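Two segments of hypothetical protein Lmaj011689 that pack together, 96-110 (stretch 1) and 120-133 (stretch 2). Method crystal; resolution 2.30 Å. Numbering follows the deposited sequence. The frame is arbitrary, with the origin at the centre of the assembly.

Stretch 1 (96-110) VYITQKNGQTMQADL
Stretch 2, residues 120-133: NNIRFYDEAALAKD

How do the two backbones run against each other? Stretch 1 is a hairpin: strand 96-99, a type I turn from Gln 100 to Gly 103, and strand 105-110. Gly 103, at phi/psi 104/-23, has angles that call for glycine. Strand 120-125 lies antiparallel to 105-110, at 173°, with axes 4.7 Å apart. The chain then turns through Asp 126 and Glu 127, the N-cap, into helix 128-132, which runs 17° from strand 105-110 and antiparallel to strand 96-99.

Which backbone donors and acceptors are satisfied across the strands? Thr 105 and Tyr 125 form a hydrogen-bonded pair, Thr 105 N to Tyr 125 O and Tyr 125 N to Thr 105 O both 2.9 Å. Gln 107 and Arg 123 repeat it, with Gln 107 N to Arg 123 O at 2.8 Å and Arg 123 N to Gln 107 O at 3.1 Å. At the far end Asp 109 N meets Asn 121 O at 2.9 Å, while Asp 109 O accepts from Asn 120 N at 2.8 Å and weakly from Asn 121 N. Met 106 and Ala 108 sit opposite Phe 124 and Ile 122 as non-hydrogen-bonded pairs; the N and O atoms of Met 106 and Ala 108 bond instead to Ile 98 and Val 96.

What satisfies the polar side chains on the face of Thr 105, Gln 107 and Asp 109? Gln 107 (chi1 t, chi2 t) uses both ends of its amide: OE1 accepts from Tyr 125 OH at 2.8 Å, although the hydroxyl's position is less certain, and NE2 donates to Asp 109 OD1 at 2.9 Å. Water 1 donates to Gln 107 OE1 and Ala 131 O and accepts from Tyr 97 OH, tying strand to helix. Water 3 donates to Gln 107 O and Asp 109 OD1, and accepts from Asn 121 ND2. Thr 105 OG1 (chi1 m) donates to Gly 103 O at 3.0 Å.

Where do apolar groups meet? Lys 132 (m, t, m, t) lays CG over one face of the Tyr 97 ring (chi1 m), 3.8 Å from its centroid, a CH-pi contact; the ring takes the aliphatic chain, while Lys 132 NZ bonds water 2, which also bonds Thr 99 OG1. Thr 105 CG2 reaches Ala 131 CB at 3.9 Å, methyl against methyl. Bridge partners share a sheet face, so on the other face Met 106 (t, t, m) brings CB within 3.4 Å of Phe 124 CE1 (chi1 m); its CG lies 4.0 Å from Ile 122 CG2 (m, t).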

# COMPACT_ATOMS: atom_id res chain seq x y z
N VAL A 96 15.10 10.56 6.16
CA VAL A 96 16.45 10.86 6.61
C VAL A 96 17.04 9.64 7.31
O VAL A 96 16.47 9.14 8.27
CB VAL A 96 16.46 12.05 7.60
CG1 VAL A 96 17.88 12.41 8.01
CG2 VAL A 96 15.77 13.26 6.98
N TYR A 97 18.18 9.16 6.82
CA TYR A 97 18.85 8.02 7.42
C TYR A 97 20.17 8.46 8.05
O TYR A 97 20.96 9.17 7.44
CB TYR A 97 19.11 6.93 6.37
CG TYR A 97 17.85 6.47 5.66
CD1 TYR A 97 17.38 7.15 4.53
CD2 TYR A 97 17.13 5.37 6.10
CE1 TYR A 97 16.23 6.74 3.87
CE2 TYR A 97 15.98 4.95 5.44
CZ TYR A 97 15.53 5.65 4.33
OH TYR A 97 14.40 5.25 3.66
N ILE A 98 20.39 8.03 9.29
CA ILE A 98 21.62 8.32 10.01
C ILE A 98 22.21 6.98 10.41
O ILE A 98 21.67 6.29 11.27
CB ILE A 98 21.34 9.19 11.26
CG1 ILE A 98 20.63 10.49 10.85
CG2 ILE A 98 22.63 9.51 12.00
CD1 ILE A 98 20.32 11.43 12.00
N THR A 99 23.31 6.59 9.76
CA THR A 99 23.92 5.29 9.99
C THR A 99 25.23 5.43 10.78
O THR A 99 26.13 6.17 10.39
CB THR A 99 24.18 4.60 8.64
OG1 THR A 99 22.94 4.25 8.02
CG2 THR A 99 24.90 3.25 8.83
N GLN A 100 25.31 4.70 11.88
CA GLN A 100 26.50 4.68 12.72
C GLN A 100 27.57 3.77 12.12
O GLN A 100 27.31 3.06 11.15
CB GLN A 100 26.15 4.19 14.13
CG GLN A 100 25.09 5.00 14.86
CD GLN A 100 25.53 6.42 15.21
OE1 GLN A 100 26.71 6.74 15.19
NE2 GLN A 100 24.56 7.27 15.54
N LYS A 101 28.76 3.81 12.70
CA LYS A 101 29.88 2.98 12.26
C LYS A 101 29.53 1.48 12.32
O LYS A 101 29.85 0.72 11.41
CB LYS A 101 31.12 3.28 13.11
CG LYS A 101 32.38 2.49 12.73
CD LYS A 101 33.66 3.22 13.15
CE LYS A 101 33.77 3.40 14.67
NZ LYS A 101 33.81 2.11 15.41
N ASN A 102 28.85 1.08 13.39
CA ASN A 102 28.44 -0.31 13.57
C ASN A 102 27.24 -0.76 12.71
O ASN A 102 26.85 -1.93 12.75
CB ASN A 102 28.16 -0.60 15.05
CG ASN A 102 26.82 -0.06 15.53
OD1 ASN A 102 26.32 0.94 15.02
ND2 ASN A 102 26.25 -0.72 16.52
N GLY A 103 26.65 0.17 11.95
CA GLY A 103 25.56 -0.16 11.04
C GLY A 103 24.17 0.24 11.52
O GLY A 103 23.26 0.39 10.70
N GLN A 104 24.00 0.39 12.83
CA GLN A 104 22.73 0.82 13.41
C GLN A 104 22.27 2.13 12.77
O GLN A 104 23.06 3.06 12.65
CB GLN A 104 22.85 0.99 14.94
CG GLN A 104 21.63 0.50 15.72
CD GLN A 104 21.79 0.64 17.24
OE1 GLN A 104 20.87 0.30 17.99
NE2 GLN A 104 22.93 1.15 17.68
N THR A 105 20.99 2.19 12.38
CA THR A 105 20.49 3.30 11.55
C THR A 105 19.17 3.89 12.05
O THR A 105 18.19 3.18 12.24
CB THR A 105 20.28 2.81 10.09
OG1 THR A 105 21.55 2.50 9.50
CG2 THR A 105 19.72 3.94 9.23
N MET A 106 19.15 5.21 12.21
CA MET A 106 17.92 5.93 12.51
C MET A 106 17.27 6.36 11.21
O MET A 106 17.95 6.83 10.30
CB MET A 106 18.21 7.18 13.33
CG MET A 106 16.95 7.95 13.74
SD MET A 106 17.28 9.63 14.25
CE MET A 106 17.92 9.37 15.87
N GLN A 107 15.95 6.23 11.14
CA GLN A 107 15.17 6.74 10.02
C GLN A 107 14.18 7.77 10.56
O GLN A 107 13.37 7.46 11.42
CB GLN A 107 14.41 5.60 9.33
CG GLN A 107 13.63 6.04 8.10
CD GLN A 107 12.69 4.96 7.58
OE1 GLN A 107 13.08 3.81 7.41
NE2 GLN A 107 11.45 5.34 7.31
N ALA A 108 14.25 8.99 10.04
CA ALA A 108 13.30 10.04 10.40
C ALA A 108 12.48 10.41 9.18
O ALA A 108 13.03 10.77 8.14
CB ALA A 108 14.02 11.26 10.94
N ASP A 109 11.15 10.30 9.29
CA ASP A 109 10.25 10.71 8.22
C ASP A 109 9.78 12.12 8.48
O ASP A 109 9.21 12.40 9.53
CB ASP A 109 9.04 9.79 8.14
CG ASP A 109 9.41 8.35 7.89
OD1 ASP A 109 10.59 7.98 8.05
OD2 ASP A 109 8.56 7.50 7.53
N LEU A 110 10.01 13.02 7.54
CA LEU A 110 9.53 14.39 7.66
C LEU A 110 8.80 14.82 6.41
O LEU A 110 9.02 14.29 5.33
CB LEU A 110 10.68 15.35 7.95
CG LEU A 110 11.63 14.97 9.08
CD1 LEU A 110 12.77 14.13 8.55
CD2 LEU A 110 12.18 16.21 9.78
N ASN A 120 7.41 13.35 11.45
CA ASN A 120 6.27 12.44 11.50
C ASN A 120 6.56 11.04 12.05
O ASN A 120 5.64 10.37 12.50
CB ASN A 120 5.66 12.32 10.10
CG ASN A 120 4.95 13.60 9.67
OD1 ASN A 120 4.19 14.19 10.44
ND2 ASN A 120 5.21 14.03 8.45
N ASN A 121 7.82 10.61 12.03
CA ASN A 121 8.17 9.30 12.57
C ASN A 121 9.67 9.14 12.78
O ASN A 121 10.46 9.65 12.00
CB ASN A 121 7.67 8.18 11.64
CG ASN A 121 7.60 6.83 12.34
OD1 ASN A 121 6.63 6.54 13.04
ND2 ASN A 121 8.64 6.01 12.17
N ILE A 122 10.04 8.42 13.83
CA ILE A 122 11.43 8.09 14.13
C ILE A 122 11.50 6.62 14.53
O ILE A 122 10.79 6.18 15.43
CB ILE A 122 11.97 8.92 15.30
CG1 ILE A 122 11.78 10.42 15.04
CG2 ILE A 122 13.44 8.60 15.55
CD1 ILE A 122 12.07 11.26 16.24
N ARG A 123 12.38 5.88 13.86
CA ARG A 123 12.53 4.45 14.12
C ARG A 123 13.98 4.04 13.89
O ARG A 123 14.74 4.76 13.25
CB ARG A 123 11.61 3.67 13.19
CG ARG A 123 12.00 3.79 11.73
CD ARG A 123 11.03 3.14 10.80
NE ARG A 123 11.00 1.70 11.03
CZ ARG A 123 10.25 0.84 10.35
NH1 ARG A 123 9.44 1.27 9.38
NH2 ARG A 123 10.30 -0.45 10.63
N PHE A 124 14.36 2.86 14.38
CA PHE A 124 15.73 2.38 14.26
C PHE A 124 15.80 0.98 13.66
O PHE A 124 14.84 0.22 13.74
CB PHE A 124 16.40 2.35 15.63
CG PHE A 124 16.59 3.71 16.24
CD1 PHE A 124 17.63 4.52 15.84
CD2 PHE A 124 15.72 4.16 17.23
CE1 PHE A 124 17.81 5.77 16.41
CE2 PHE A 124 15.89 5.40 17.80
CZ PHE A 124 16.94 6.21 17.39
N TYR A 125 16.95 0.67 13.07
CA TYR A 125 17.24 -0.65 12.48
C TYR A 125 18.65 -1.07 12.88
O TYR A 125 19.54 -0.23 12.99
CB TYR A 125 17.17 -0.60 10.96
CG TYR A 125 15.89 -0.08 10.35
CD1 TYR A 125 14.84 -0.94 10.05
CD2 TYR A 125 15.76 1.27 10.03
CE1 TYR A 125 13.67 -0.45 9.47
CE2 TYR A 125 14.60 1.75 9.44
CZ TYR A 125 13.56 0.89 9.16
OH TYR A 125 12.41 1.39 8.58
N ASP A 126 18.87 -2.37 13.06
CA ASP A 126 20.19 -2.88 13.44
C ASP A 126 21.22 -2.71 12.33
O ASP A 126 22.40 -2.51 12.60
CB ASP A 126 20.11 -4.35 13.85
CG ASP A 126 19.39 -4.55 15.17
OD1 ASP A 126 19.33 -3.68 16.07
OD2 ASP A 126 18.82 -5.65 15.36
N GLU A 127 20.77 -2.78 11.07
CA GLU A 127 21.68 -2.68 9.93
C GLU A 127 21.18 -1.73 8.84
O GLU A 127 19.98 -1.58 8.60
CB GLU A 127 21.95 -4.07 9.35
CG GLU A 127 20.74 -4.79 8.79
CD GLU A 127 21.06 -6.21 8.33
OE1 GLU A 127 21.57 -6.99 9.16
OE2 GLU A 127 20.81 -6.53 7.15
N ALA A 128 22.15 -1.08 8.19
CA ALA A 128 21.90 -0.10 7.13
C ALA A 128 21.10 -0.62 5.94
O ALA A 128 20.21 0.07 5.46
CB ALA A 128 23.24 0.47 6.64
N ALA A 129 21.42 -1.81 5.45
CA ALA A 129 20.74 -2.38 4.29
C ALA A 129 19.27 -2.66 4.59
O ALA A 129 18.41 -2.50 3.73
CB ALA A 129 21.42 -3.65 3.82
N LEU A 130 18.99 -3.06 5.82
CA LEU A 130 17.62 -3.30 6.26
C LEU A 130 16.78 -2.02 6.17
O LEU A 130 15.61 -2.06 5.82
CB LEU A 130 17.62 -3.83 7.70
CG LEU A 130 16.29 -4.24 8.33
CD1 LEU A 130 15.58 -5.30 7.50
CD2 LEU A 130 16.55 -4.75 9.73
N ALA A 131 17.42 -0.89 6.47
CA ALA A 131 16.77 0.42 6.44
C ALA A 131 16.65 0.98 5.02
O ALA A 131 15.62 1.56 4.67
CB ALA A 131 17.54 1.39 7.32
N LYS A 132 17.70 0.81 4.22
CA LYS A 132 17.84 1.56 2.96
C LYS A 132 17.65 0.74 1.69
O LYS A 132 17.56 1.32 0.61
CB LYS A 132 19.19 2.29 2.94
CG LYS A 132 19.25 3.42 3.95
CD LYS A 132 20.56 4.19 3.88
CE LYS A 132 21.69 3.46 4.58
NZ LYS A 132 22.93 4.28 4.58
N ASP A 133 17.57 -0.58 1.79
CA ASP A 133 17.33 -1.42 0.62
C ASP A 133 16.01 -1.01 -0.04
O ASP A 133 15.04 -0.69 0.64
CB ASP A 133 17.27 -2.91 0.98
CG ASP A 133 18.65 -3.57 1.08
OD1 ASP A 133 19.67 -2.92 0.75
OD2 ASP A 133 18.80 -4.74 1.47
O HOH W 1 13.36 2.97 4.73
O HOH W 2 22.49 6.40 6.41
O HOH W 3 10.68 6.74 10.55